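Glutamate racemase (Francisella tularensis subsp. tularensis, PDB 3OUT) belongs to the Asp/Glu/Hydantoin racemase family and holds D-glutamic acid in a pocket between two lobes built on parallel beta sheets. Local coordinates at residues L148-S151 with M152-G156. Sequence-based numbering, arbitrary orientation.
Sequences LFVS and MIEEG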
loop_
_atom_site.group_PDB
_atom_site.type_symbol
_atom_site.label_atom_id
_atom_site.label_comp_id
_atom_site.label_asym_id
_atom_site.label_seq_id
_atom_site.Cartn_x
_atom_site.Cartn_y
_atom_site.Cartn_z
ATOM N N LEU B 148 -14.919 18.785 -6.900
ATOM C CA LEU B 148 -13.994 19.090 -7.988
ATOM C C LEU B 148 -12.864 20.036 -7.627
ATOM O O LEU B 148 -11.844 20.058 -8.341
ATOM C CB LEU B 148 -14.711 19.651 -9.215
ATOM C CG LEU B 148 -13.985 19.712 -10.574
ATOM C CD1 LEU B 148 -13.316 18.362 -10.979
ATOM C CD2 LEU B 148 -14.963 20.162 -11.671
ATOM N N PHE B 149 -12.987 20.783 -6.524
ATOM C CA PHE B 149 -11.993 21.823 -6.285
ATOM C C PHE B 149 -10.531 21.320 -6.191
ATOM O O PHE B 149 -9.613 21.959 -6.712
ATOM C CB PHE B 149 -12.307 22.602 -4.999
ATOM C CG PHE B 149 -13.293 23.759 -5.128
ATOM C CD1 PHE B 149 -13.868 24.158 -6.331
ATOM C CD2 PHE B 149 -13.647 24.442 -3.972
ATOM C CE1 PHE B 149 -14.718 25.251 -6.382
ATOM C CE2 PHE B 149 -14.556 25.507 -4.007
ATOM C CZ PHE B 149 -15.056 25.923 -5.209
ATOM N N VAL B 150 -10.293 20.222 -5.488
ATOM C CA VAL B 150 -8.942 19.744 -5.300
ATOM C C VAL B 150 -8.240 19.475 -6.630
ATOM O O VAL B 150 -7.155 20.008 -6.884
ATOM C CB VAL B 150 -8.877 18.506 -4.385
ATOM C CG1 VAL B 150 -7.553 17.776 -4.503
ATOM C CG2 VAL B 150 -9.141 18.908 -2.905
ATOM N N SER B 151 -8.839 18.661 -7.496
ATOM C CA SER B 151 -8.197 18.361 -8.787
ATOM C C SER B 151 -8.050 19.617 -9.665
ATOM O O SER B 151 -7.032 19.821 -10.301
ATOM C CB SER B 151 -8.968 17.281 -9.516
ATOM O OG SER B 151 -8.251 16.981 -10.722
HETATM N N MSE B 152 -9.084 20.447 -9.675
HETATM C CA MSE B 152 -9.132 21.695 -10.433
HETATM C C MSE B 152 -7.896 22.534 -10.093
HETATM O O MSE B 152 -7.185 23.006 -10.983
HETATM C CB MSE B 152 -10.438 22.464 -10.090
HETATM C CG MSE B 152 -10.590 23.711 -10.832
HETATM SE SE MSE B 152 -12.203 24.664 -10.282
HETATM C CE MSE B 152 -11.425 25.359 -8.615
ATOM N N ILE B 153 -7.635 22.674 -8.801
ATOM C CA ILE B 153 -6.545 23.511 -8.323
ATOM C C ILE B 153 -5.194 22.857 -8.636
ATOM O O ILE B 153 -4.228 23.518 -9.060
ATOM C CB ILE B 153 -6.751 23.829 -6.808
ATOM C CG1 ILE B 153 -7.931 24.804 -6.663
ATOM C CG2 ILE B 153 -5.490 24.396 -6.148
ATOM C CD1 ILE B 153 -8.460 24.856 -5.236
ATOM N N GLU B 154 -5.120 21.537 -8.455
ATOM C CA GLU B 154 -3.872 20.816 -8.744
ATOM C C GLU B 154 -3.544 20.823 -10.231
ATOM O O GLU B 154 -2.370 20.729 -10.595
ATOM C CB GLU B 154 -3.881 19.398 -8.184
ATOM C CG GLU B 154 -3.854 19.402 -6.634
ATOM C CD GLU B 154 -3.752 18.044 -6.000
ATOM O OE1 GLU B 154 -3.731 17.025 -6.733
ATOM O OE2 GLU B 154 -3.697 17.969 -4.750
ATOM N N GLU B 155 -4.568 20.957 -11.077
ATOM C CA GLU B 155 -4.368 21.056 -12.524
ATOM C C GLU B 155 -4.058 22.478 -12.978
ATOM O O GLU B 155 -3.902 22.727 -14.168
ATOM C CB GLU B 155 -5.587 20.548 -13.254
ATOM C CG GLU B 155 -5.813 19.069 -13.099
ATOM C CD GLU B 155 -4.681 18.243 -13.660
ATOM O OE1 GLU B 155 -4.043 18.676 -14.658
ATOM O OE2 GLU B 155 -4.377 17.174 -13.070
ATOM N N GLY B 156 -4.027 23.408 -12.039
ATOM C CA GLY B 156 -3.627 24.791 -12.344
ATOM C C GLY B 156 -4.752 25.747 -12.629
ATOM O O GLY B 156 -4.476 26.891 -13.032
HETATM O O HOH W 1 -5.634 16.382 -10.893
#
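Ser151 and Glu155, one turn apart, share a water: it lies 2.7 Å from Ser151 OG and donates to Glu155 OE2 at 2.6 Å. The other carboxylate oxygen, OE1, is engaged by Lys244 in a salt bridge, so both carboxylate oxygens of Glu155 have a partner. The backbone runs as a regular i to i+4 ladder: the carbonyls of Leu148, Phe149, Val150 and Ser151 take the N-H groups of Met152, Ile153, Glu154 and Glu155. The final rung, Glu155 N to Ser151 O, is short at 2.8 Å but bent, 141° at the hydrogen. Here the helix ends in a Schellman motif: Gly156, with positive phi, gives its N-H to Ile153 O at 3.0 Å. Glu154, its CG anti to the carbonyl carbon (chi1 -68°) and extended beyond, runs alongside Val150; OE2 passes 3.9 Å from Val150 CG1 and is hydrogen-bonded to His188, a residue of the D-glutamic acid pocket that Val150 also approaches. On the apolar flank, selenomethionine Met152 bends at chi3 (78°), bringing its CE methyl 3.6 Å from Phe149 CD1, while SE, 5.5 Å from the centroid of the Phe149 ring, makes an oblique Met-aromatic contact; helix 161-171 packs on both side chains.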